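Local coordinates for protein putative alpha-L-fucosidase (Bacteroides thetaiotaomicron VPI-5482, PDB 3GZA) that probably hydrolyses alpha-L-fucosides as an exported glycoside hydrolase of family 29, built on a TIM-barrel catalytic domain, at residues M178-R189 against C206-F217; P267-R275 against N310-T318. All coordinates share one frame; numbering follows the deposited sequence. Where two conformers were deposited one is given.

Contact 1. Residues M178-R189 against C206-F217; sequences MIWFDGGADDPR and CLFYHNIDRADF. With EPE (4-(2-hydroxyethyl)-1-piperazine ethanesulfonic acid), chain C; EDO (1,2-ethanediol), chain E.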
loop_
_atom_site.group_PDB
_atom_site.type_symbol
_atom_site.label_atom_id
_atom_site.label_comp_id
_atom_site.label_asym_id
_atom_site.label_seq_id
_atom_site.Cartn_x
_atom_site.Cartn_y
_atom_site.Cartn_z
HETATM N N MSE A 178 18.745 12.448 15.088
HETATM C CA MSE A 178 17.439 13.050 15.244
HETATM C C MSE A 178 16.431 12.210 14.489
HETATM O O MSE A 178 16.808 11.401 13.604
HETATM C CB MSE A 178 17.384 14.456 14.596
HETATM C CG MSE A 178 17.486 14.519 13.122
HETATM SE SE MSE A 178 17.058 16.209 12.360
HETATM C CE MSE A 178 18.600 17.222 12.941
ATOM N N ILE A 179 15.174 12.419 14.872
ATOM C CA ILE A 179 13.989 11.987 14.119
ATOM C C ILE A 179 13.307 13.319 13.811
ATOM O O ILE A 179 12.998 14.075 14.738
ATOM C CB ILE A 179 13.000 11.083 14.849
ATOM C CG1 ILE A 179 13.603 9.675 15.064
ATOM C CG2 ILE A 179 11.662 11.029 14.070
ATOM C CD1 ILE A 179 13.896 8.847 13.813
ATOM N N TRP A 180 13.121 13.596 12.520
ATOM C CA TRP A 180 12.521 14.811 12.001
ATOM C C TRP A 180 11.243 14.442 11.287
ATOM O O TRP A 180 11.263 13.744 10.285
ATOM C CB TRP A 180 13.468 15.445 10.990
ATOM C CG TRP A 180 13.076 16.746 10.306
ATOM C CD1 TRP A 180 11.831 17.332 10.231
ATOM C CD2 TRP A 180 13.944 17.576 9.522
ATOM N NE1 TRP A 180 11.888 18.487 9.515
ATOM C CE2 TRP A 180 13.174 18.663 9.058
ATOM C CE3 TRP A 180 15.305 17.516 9.191
ATOM C CZ2 TRP A 180 13.705 19.660 8.266
ATOM C CZ3 TRP A 180 15.834 18.521 8.404
ATOM C CH2 TRP A 180 15.028 19.546 7.905
ATOM N N PHE A 181 10.129 14.920 11.796
ATOM C CA PHE A 181 8.840 14.702 11.166
ATOM C C PHE A 181 8.484 15.892 10.299
ATOM O O PHE A 181 8.624 17.048 10.748
ATOM C CB PHE A 181 7.772 14.520 12.214
ATOM C CG PHE A 181 7.927 13.253 13.011
ATOM C CD1 PHE A 181 7.445 12.075 12.497
ATOM C CD2 PHE A 181 8.450 13.253 14.286
ATOM C CE1 PHE A 181 7.542 10.877 13.214
ATOM C CE2 PHE A 181 8.585 12.027 14.997
ATOM C CZ PHE A 181 8.124 10.862 14.433
ATOM N N ASP A 182 8.017 15.625 9.070
ATOM C CA ASP A 182 7.591 16.684 8.125
ATOM C C ASP A 182 6.475 17.522 8.690
ATOM O O ASP A 182 5.340 17.093 8.711
ATOM C CB ASP A 182 7.143 16.000 6.805
ATOM C CG ASP A 182 6.573 16.950 5.802
ATOM O OD1 ASP A 182 6.826 18.187 5.908
ATOM O OD2 ASP A 182 5.887 16.438 4.876
ATOM N N GLY A 183 6.786 18.745 9.063
ATOM C CA GLY A 183 5.785 19.565 9.710
ATOM C C GLY A 183 5.382 19.101 11.085
ATOM O O GLY A 183 4.336 19.499 11.583
ATOM N N GLY A 184 6.219 18.276 11.710
ATOM C CA GLY A 184 5.991 17.713 13.040
ATOM C C GLY A 184 5.057 16.507 12.976
ATOM O O GLY A 184 4.651 16.084 11.909
ATOM N N ALA A 185 4.681 16.018 14.164
ATOM C CA ALA A 185 3.813 14.841 14.277
ATOM C C ALA A 185 2.504 15.216 14.974
ATOM O O ALA A 185 1.808 14.356 15.522
ATOM C CB ALA A 185 4.564 13.717 14.997
ATOM N N ASP A 186 2.165 16.500 14.883
ATOM C CA ASP A 186 0.880 16.997 15.364
ATOM C C ASP A 186 0.622 16.665 16.858
ATOM O O ASP A 186 1.514 16.833 17.703
ATOM C CB ASP A 186 -0.206 16.507 14.383
ATOM C CG ASP A 186 -1.525 17.222 14.538
ATOM O OD1 ASP A 186 -1.629 18.445 14.304
ATOM O OD2 ASP A 186 -2.524 16.554 14.934
ATOM N N ASP A 187 -0.587 16.203 17.172
ATOM C CA ASP A 187 -1.055 16.098 18.538
ATOM C C ASP A 187 -1.476 14.662 18.831
ATOM O O ASP A 187 -2.434 14.186 18.250
ATOM C CB ASP A 187 -2.249 17.072 18.702
ATOM C CG ASP A 187 -2.837 17.089 20.070
ATOM O OD1 ASP A 187 -2.488 16.245 20.946
ATOM O OD2 ASP A 187 -3.704 17.994 20.326
ATOM N N PRO A 188 -0.785 13.983 19.763
ATOM C CA PRO A 188 -1.092 12.590 20.016
ATOM C C PRO A 188 -2.436 12.346 20.645
ATOM O O PRO A 188 -2.851 11.188 20.708
ATOM C CB PRO A 188 0.068 12.149 20.922
ATOM C CG PRO A 188 0.545 13.357 21.551
ATOM C CD PRO A 188 0.344 14.458 20.590
ATOM N N ARG A 189 -3.097 13.386 21.140
ATOM C CA ARG A 189 -4.423 13.278 21.742
ATOM C C ARG A 189 -5.490 13.438 20.662
ATOM O O ARG A 189 -6.678 13.300 20.933
ATOM C CB ARG A 189 -4.630 14.310 22.894
ATOM C CG ARG A 189 -3.890 13.882 24.210
ATOM C CD ARG A 189 -3.614 14.985 25.248
ATOM N NE ARG A 189 -2.815 16.019 24.614
ATOM C CZ ARG A 189 -1.500 15.893 24.272
ATOM N NH1 ARG A 189 -0.725 14.866 24.590
ATOM N NH2 ARG A 189 -0.937 16.851 23.624
ATOM N N CYS A 206 18.332 10.630 21.109
ATOM C CA CYS A 206 17.968 11.165 19.813
ATOM C C CYS A 206 17.162 12.444 19.918
ATOM O O CYS A 206 16.258 12.544 20.725
ATOM C CB CYS A 206 17.191 10.091 19.023
ATOM S SG CYS A 206 16.625 10.538 17.374
ATOM N N LEU A 207 17.485 13.442 19.103
ATOM C CA LEU A 207 16.717 14.686 19.096
ATOM C C LEU A 207 15.359 14.395 18.525
ATOM O O LEU A 207 15.243 13.820 17.442
ATOM C CB LEU A 207 17.411 15.772 18.279
ATOM C CG LEU A 207 18.792 16.220 18.777
ATOM C CD1 LEU A 207 19.686 16.810 17.601
ATOM C CD2 LEU A 207 18.684 17.161 20.004
ATOM N N PHE A 208 14.338 14.813 19.241
ATOM C CA PHE A 208 12.931 14.596 18.851
ATOM C C PHE A 208 12.422 15.915 18.236
ATOM O O PHE A 208 12.330 16.950 18.929
ATOM C CB PHE A 208 12.095 14.215 20.057
ATOM C CG PHE A 208 10.648 13.982 19.739
ATOM C CD1 PHE A 208 10.198 12.742 19.279
ATOM C CD2 PHE A 208 9.719 15.019 19.875
ATOM C CE1 PHE A 208 8.874 12.547 18.976
ATOM C CE2 PHE A 208 8.403 14.819 19.568
ATOM C CZ PHE A 208 7.967 13.598 19.133
ATOM N N TYR A 209 12.125 15.898 16.928
ATOM C CA TYR A 209 11.702 17.093 16.228
ATOM C C TYR A 209 10.554 16.713 15.310
ATOM O O TYR A 209 10.801 16.263 14.173
ATOM C CB TYR A 209 12.906 17.698 15.502
ATOM C CG TYR A 209 12.565 18.924 14.747
ATOM C CD1 TYR A 209 12.318 20.115 15.395
ATOM C CD2 TYR A 209 12.494 18.909 13.368
ATOM C CE1 TYR A 209 11.965 21.243 14.695
ATOM C CE2 TYR A 209 12.090 20.059 12.658
ATOM C CZ TYR A 209 11.823 21.198 13.340
ATOM O OH TYR A 209 11.406 22.363 12.748
ATOM N N HIS A 210 9.290 16.918 15.683
ATOM C CA HIS A 210 8.765 17.587 16.856
ATOM C C HIS A 210 7.271 17.314 16.853
ATOM O O HIS A 210 6.741 16.788 15.887
ATOM C CB HIS A 210 8.980 19.116 16.769
ATOM C CG HIS A 210 8.467 19.721 15.515
ATOM N ND1 HIS A 210 7.321 20.478 15.460
ATOM C CD2 HIS A 210 8.970 19.700 14.249
ATOM C CE1 HIS A 210 7.132 20.888 14.214
ATOM N NE2 HIS A 210 8.134 20.461 13.466
ATOM N N ASN A 211 6.598 17.639 17.946
ATOM C CA ASN A 211 5.139 17.574 17.974
ATOM C C ASN A 211 4.589 18.661 18.901
ATOM O O ASN A 211 5.334 19.536 19.352
ATOM C CB ASN A 211 4.619 16.175 18.269
ATOM C CG ASN A 211 4.760 15.774 19.716
ATOM O OD1 ASN A 211 5.316 16.515 20.538
ATOM N ND2 ASN A 211 4.293 14.564 20.031
ATOM N N ILE A 212 3.284 18.636 19.184
ATOM C CA ILE A 212 2.719 19.678 20.001
ATOM C C ILE A 212 3.270 19.755 21.398
ATOM O O ILE A 212 3.133 20.754 22.062
ATOM C CB ILE A 212 1.153 19.544 20.021
ATOM C CG1 ILE A 212 0.466 20.845 20.380
ATOM C CG2 ILE A 212 0.691 18.349 20.918
ATOM C CD1 ILE A 212 -0.989 20.808 19.974
ATOM N N ASP A 213 3.811 18.651 21.887
ATOM C CA ASP A 213 4.308 18.561 23.273
ATOM C C ASP A 213 5.783 18.893 23.402
ATOM O O ASP A 213 6.223 19.340 24.472
ATOM C CB ASP A 213 4.131 17.140 23.811
ATOM C CG ASP A 213 2.695 16.742 23.951
ATOM O OD1 ASP A 213 1.837 17.613 24.242
ATOM O OD2 ASP A 213 2.374 15.537 23.744
ATOM N N ARG A 214 6.537 18.656 22.346
ATOM C CA ARG A 214 7.981 18.733 22.402
ATOM C C ARG A 214 8.691 18.983 21.097
ATOM O O ARG A 214 8.380 18.365 20.077
ATOM C CB ARG A 214 8.472 17.374 22.955
ATOM C CG ARG A 214 9.973 17.258 23.085
ATOM C CD ARG A 214 10.350 15.904 23.575
ATOM N NE ARG A 214 11.764 15.576 23.428
ATOM C CZ ARG A 214 12.274 14.383 23.715
ATOM N NH1 ARG A 214 11.534 13.429 24.257
ATOM N NH2 ARG A 214 13.559 14.143 23.530
ATOM N N ALA A 215 9.695 19.860 21.138
ATOM C CA ALA A 215 10.633 20.087 20.042
ATOM C C ALA A 215 12.005 20.258 20.697
ATOM O O ALA A 215 12.166 21.080 21.598
ATOM C CB ALA A 215 10.311 21.324 19.269
ATOM N N ASP A 216 12.953 19.428 20.262
ATOM C CA ASP A 216 14.319 19.539 20.781
ATOM C C ASP A 216 15.163 20.618 20.109
ATOM O O ASP A 216 16.263 20.940 20.585
ATOM C CB ASP A 216 15.007 18.198 20.774
ATOM C CG ASP A 216 14.465 17.246 21.809
ATOM O OD1 ASP A 216 13.696 17.628 22.724
ATOM O OD2 ASP A 216 14.902 16.058 21.749
ATOM N N PHE A 217 14.626 21.207 19.054
ATOM C CA PHE A 217 15.162 22.396 18.427
ATOM C C PHE A 217 13.999 22.999 17.659
ATOM O O PHE A 217 12.936 22.357 17.578
ATOM C CB PHE A 217 16.416 22.118 17.587
ATOM C CG PHE A 217 16.229 21.129 16.496
ATOM C CD1 PHE A 217 15.690 21.522 15.326
ATOM C CD2 PHE A 217 16.637 19.800 16.652
ATOM C CE1 PHE A 217 15.518 20.661 14.331
ATOM C CE2 PHE A 217 16.484 18.926 15.659
ATOM C CZ PHE A 217 15.955 19.351 14.482
HETATM N N1 EPE C . 7.829 23.992 6.956
HETATM C C2 EPE C . 8.185 23.486 5.622
HETATM C C3 EPE C . 7.609 24.544 4.669
HETATM N N4 EPE C . 8.292 25.816 4.867
HETATM C C5 EPE C . 7.919 26.296 6.161
HETATM C C6 EPE C . 8.462 25.265 7.193
HETATM C C7 EPE C . 7.983 26.670 3.719
HETATM C C8 EPE C . 8.362 28.133 3.749
HETATM O O8 EPE C . 9.750 28.355 3.836
HETATM C C9 EPE C . 7.884 22.947 8.003
HETATM C C10 EPE C . 9.298 22.753 8.426
HETATM S S EPE C . 9.532 21.423 9.647
HETATM O O1S EPE C . 10.867 21.754 10.086
HETATM O O2S EPE C . 9.441 20.143 8.974
HETATM O O3S EPE C . 8.558 21.582 10.765
HETATM C C1 EDO E . -1.093 10.425 24.753
HETATM O O1 EDO E . -0.949 11.854 24.852
HETATM C C2 EDO E . -2.212 10.034 23.806
HETATM O O2 EDO E . -3.412 9.712 24.552
HETATM O O HOH W 1 2.517 13.359 17.992
#
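Strands 178-181 and 207-209 run parallel, 3° apart, and three backbone bonds link them from Ile179 N to Leu207 O through to Phe181 N and Tyr209 O. They are neighbouring staves of the TIM barrel, joined by a beta-alpha-beta crossover through helix 196-202. On the face shared by Met178, Trp180 and Tyr209, the phenol turns its edge to the indole in a T-shaped pair, the centroids of the phenol and the five-membered indole ring 4.9 Å apart and their planes at 74°, with Tyr209 CE2 over one indole face. Past the strand ends, Gly184 CA lies 3.6 Å from the centroid of the His210 ring, a CH-pi contact over its face. The peptide bond before His210 is cis. In the conformer modelled here, one of two, Arg189 makes an end-on salt bridge to Asp213, with NH2 2.9 Å from OD1. The C-terminal strand ends and the loops after them bind the sulfonate of a buffer molecule, which Glu223 also bonds; such a site is consistent with the substrate pocket of a barrel glycosidase. Trp180 NE1 and Gly183 N both reach O2S, Tyr209 OH gives to O1S, and His210 NE2 meets O3S, in its ring plane, at 3.0 Å.

Contact 2. Residues P267-R275 against N310-T318; sequences PAMADTPLR and NATLILGLT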
loop_
_atom_site.group_PDB
_atom_site.type_symbol
_atom_site.label_atom_id
_atom_site.label_comp_id
_atom_site.label_asym_id
_atom_site.label_seq_id
_atom_site.Cartn_x
_atom_site.Cartn_y
_atom_site.Cartn_z
ATOM N N PRO A 267 16.702 25.202 20.839
ATOM C CA PRO A 267 17.618 25.995 20.040
ATOM C C PRO A 267 17.305 26.092 18.571
ATOM O O PRO A 267 16.563 25.292 18.004
ATOM C CB PRO A 267 18.979 25.348 20.308
ATOM C CG PRO A 267 18.626 23.948 20.738
ATOM C CD PRO A 267 17.353 23.999 21.386
ATOM N N ALA A 268 17.887 27.129 17.972
ATOM C CA ALA A 268 17.622 27.459 16.584
ATOM C C ALA A 268 18.241 26.575 15.509
ATOM O O ALA A 268 19.408 26.214 15.528
ATOM C CB ALA A 268 18.018 28.926 16.317
HETATM N N MSE A 269 17.415 26.252 14.549
HETATM C CA MSE A 269 17.803 25.528 13.354
HETATM C C MSE A 269 17.599 26.455 12.154
HETATM O O MSE A 269 16.610 27.158 12.064
HETATM C CB MSE A 269 16.925 24.306 13.165
HETATM C CG MSE A 269 17.269 23.505 12.035
HETATM SE SE MSE A 269 16.163 23.805 10.437
HETATM C CE MSE A 269 14.699 22.686 10.961
ATOM N N ALA A 270 18.591 26.509 11.264
ATOM C CA ALA A 270 18.487 27.216 9.978
ATOM C C ALA A 270 18.538 26.157 8.905
ATOM O O ALA A 270 19.171 25.105 9.085
ATOM C CB ALA A 270 19.646 28.208 9.793
ATOM N N ASP A 271 17.829 26.366 7.790
ATOM C CA ASP A 271 17.894 25.398 6.716
ATOM C C ASP A 271 17.689 26.057 5.361
ATOM O O ASP A 271 17.094 27.136 5.286
ATOM C CB ASP A 271 16.960 24.178 6.911
ATOM C CG ASP A 271 15.467 24.476 6.869
ATOM O OD1 ASP A 271 14.993 25.620 6.858
ATOM O OD2 ASP A 271 14.707 23.453 6.885
ATOM N N THR A 272 18.206 25.384 4.339
ATOM C CA THR A 272 18.039 25.858 2.976
ATOM C C THR A 272 18.391 24.747 2.014
ATOM O O THR A 272 19.261 23.961 2.265
ATOM C CB THR A 272 18.955 27.064 2.658
ATOM O OG1 THR A 272 18.769 27.501 1.290
ATOM C CG2 THR A 272 20.461 26.757 2.881
ATOM N N PRO A 273 17.667 24.696 0.909
ATOM C CA PRO A 273 18.147 23.811 -0.149
ATOM C C PRO A 273 19.473 24.374 -0.675
ATOM O O PRO A 273 19.681 25.590 -0.641
ATOM C CB PRO A 273 17.111 23.969 -1.258
ATOM C CG PRO A 273 16.239 24.997 -0.902
ATOM C CD PRO A 273 16.433 25.415 0.524
ATOM N N LEU A 274 20.374 23.495 -1.119
ATOM C CA LEU A 274 21.554 23.959 -1.849
ATOM C C LEU A 274 21.141 24.575 -3.195
ATOM O O LEU A 274 21.725 25.563 -3.637
ATOM C CB LEU A 274 22.509 22.795 -2.065
ATOM C CG LEU A 274 23.741 23.087 -2.899
ATOM C CD1 LEU A 274 24.624 24.226 -2.280
ATOM C CD2 LEU A 274 24.571 21.784 -3.133
ATOM N N ARG A 275 20.125 23.987 -3.826
ATOM C CA ARG A 275 19.631 24.412 -5.108
ATOM C C ARG A 275 18.581 25.510 -4.931
ATOM O O ARG A 275 17.356 25.326 -5.159
ATOM C CB ARG A 275 19.083 23.235 -5.864
ATOM C CG ARG A 275 20.199 22.300 -6.325
ATOM C CD ARG A 275 19.699 21.031 -7.003
ATOM N NE ARG A 275 20.825 20.369 -7.677
ATOM C CZ ARG A 275 20.759 19.694 -8.825
ATOM N NH1 ARG A 275 19.602 19.471 -9.434
ATOM N NH2 ARG A 275 21.875 19.223 -9.376
ATOM N N ASN A 310 24.412 31.523 16.213
ATOM C CA ASN A 310 23.960 30.555 17.210
ATOM C C ASN A 310 22.850 29.650 16.718
ATOM O O ASN A 310 21.941 29.306 17.453
ATOM C CB ASN A 310 23.451 31.311 18.465
ATOM C CG ASN A 310 23.309 30.418 19.681
ATOM O OD1 ASN A 310 24.012 29.393 19.822
ATOM N ND2 ASN A 310 22.439 30.853 20.629
ATOM N N ALA A 311 22.905 29.266 15.441
ATOM C CA ALA A 311 21.991 28.310 14.877
ATOM C C ALA A 311 22.791 27.228 14.111
ATOM O O ALA A 311 23.748 27.528 13.438
ATOM C CB ALA A 311 20.980 29.022 13.910
ATOM N N THR A 312 22.390 25.974 14.227
ATOM C CA THR A 312 22.926 24.905 13.433
ATOM C C THR A 312 22.221 24.926 12.083
ATOM O O THR A 312 20.991 25.012 11.993
ATOM C CB THR A 312 22.847 23.575 14.157
ATOM O OG1 THR A 312 23.856 23.601 15.197
ATOM C CG2 THR A 312 23.083 22.374 13.189
ATOM N N LEU A 313 23.006 24.824 11.019
ATOM C CA LEU A 313 22.552 24.960 9.646
ATOM C C LEU A 313 22.398 23.599 8.992
ATOM O O LEU A 313 23.332 22.767 9.028
ATOM C CB LEU A 313 23.583 25.772 8.880
ATOM C CG LEU A 313 23.446 25.911 7.360
ATOM C CD1 LEU A 313 22.139 26.680 6.989
ATOM C CD2 LEU A 313 24.683 26.594 6.692
ATOM N N ILE A 314 21.252 23.387 8.341
ATOM C CA ILE A 314 20.985 22.179 7.612
ATOM C C ILE A 314 20.881 22.468 6.109
ATOM O O ILE A 314 20.048 23.256 5.705
ATOM C CB ILE A 314 19.710 21.438 8.094
ATOM C CG1 ILE A 314 19.849 21.147 9.606
ATOM C CG2 ILE A 314 19.502 20.143 7.257
ATOM C CD1 ILE A 314 18.610 20.376 10.226
ATOM N N LEU A 315 21.731 21.833 5.321
ATOM C CA LEU A 315 21.674 21.971 3.896
ATOM C C LEU A 315 20.847 20.874 3.237
ATOM O O LEU A 315 21.067 19.687 3.520
ATOM C CB LEU A 315 23.103 21.922 3.317
ATOM C CG LEU A 315 24.123 22.988 3.743
ATOM C CD1 LEU A 315 25.515 22.627 3.208
ATOM C CD2 LEU A 315 23.687 24.384 3.275
ATOM N N GLY A 316 19.962 21.252 2.322
ATOM C CA GLY A 316 19.166 20.275 1.566
ATOM C C GLY A 316 19.852 19.847 0.300
ATOM O O GLY A 316 20.047 20.643 -0.676
ATOM N N LEU A 317 20.231 18.582 0.315
ATOM C CA LEU A 317 20.946 17.989 -0.805
ATOM C C LEU A 317 20.035 17.031 -1.570
ATOM O O LEU A 317 19.124 16.419 -1.021
ATOM C CB LEU A 317 22.193 17.281 -0.292
ATOM C CG LEU A 317 23.138 18.149 0.544
ATOM C CD1 LEU A 317 24.427 17.379 0.887
ATOM C CD2 LEU A 317 23.409 19.558 -0.105
ATOM N N THR A 318 20.367 16.845 -2.845
ATOM C CA THR A 318 19.432 16.175 -3.794
ATOM C C THR A 318 20.060 15.063 -4.624
ATOM O O THR A 318 20.586 15.329 -5.753
ATOM C CB THR A 318 18.822 17.210 -4.739
ATOM O OG1 THR A 318 19.821 17.856 -5.536
ATOM C CG2 THR A 318 18.085 18.287 -3.968
HETATM O O HOH W 2 21.248 26.030 17.700
HETATM O O HOH W 3 19.918 28.729 19.307
HETATM O O HOH W 4 18.907 21.469 -3.038
#
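Five backbone hydrogen bonds join strands 268-273 and 312-317, which run parallel at 22°, beginning with Thr312 N to Ala268 O; a sixth continues the ladder just beyond. This bond, from Leu274 N to Gly316 O, is 2.9 Å long and nearly straight at 178°. Water extends the ladder at both ends: one molecule links Ala268 N to Asn310 O, and another takes the N-H of Arg275 and gives to Gly316 O. Apolar contacts line both faces. Ile314 CD1 meets Met269 CG at 3.9 Å on the face that also carries Asp271; on the other, Leu313 CD1 approaches Ala270 CB, and Thr272 CG2 lies alongside Leu315 CD2 at 4.0 Å. Gly316 allows a close pairing with Pro273, their CA atoms 4.1 Å apart. Among polar groups, the Thr272 hydroxyl reaches forward within its own strand, OG1 lying 2.9 Å from Pro273 O. Thr318 OG1 sits over a face of the Arg275 guanidinium without a hydrogen bond, and that cation pairs with Asp329. Asp271 OD1 takes the indole N-H of Trp219. With helix 296-304 in the chain connection between them, the strands form a beta-alpha-beta unit of the TIM barrel.

How the contacts relate
Both contacts pair parallel strands of one barrel sheet, but they differ in burial. Every touching residue of contact 2 is buried, whereas contact 1 runs from a buried strand pair out to exposed Gly183 and Arg189. Centre to centre, contact 2 lies about 5 Å and contact 1 about 14 Å from the middle of the chain. Contact 2 is mostly ladder and aliphatic packing; contact 1 spends three bonds on its short strands and then opens into loops with aromatic, ionic and ligand-binding groups. They meet directly: Phe217 CD1 packs on Met269 CB at 3.7 Å, and Tyr209 OH lies 3.8 Å from Met269 CE. The Met269 side chain also comes near the bound buffer, placing contact 2 beside the pocket that contact 1 lines.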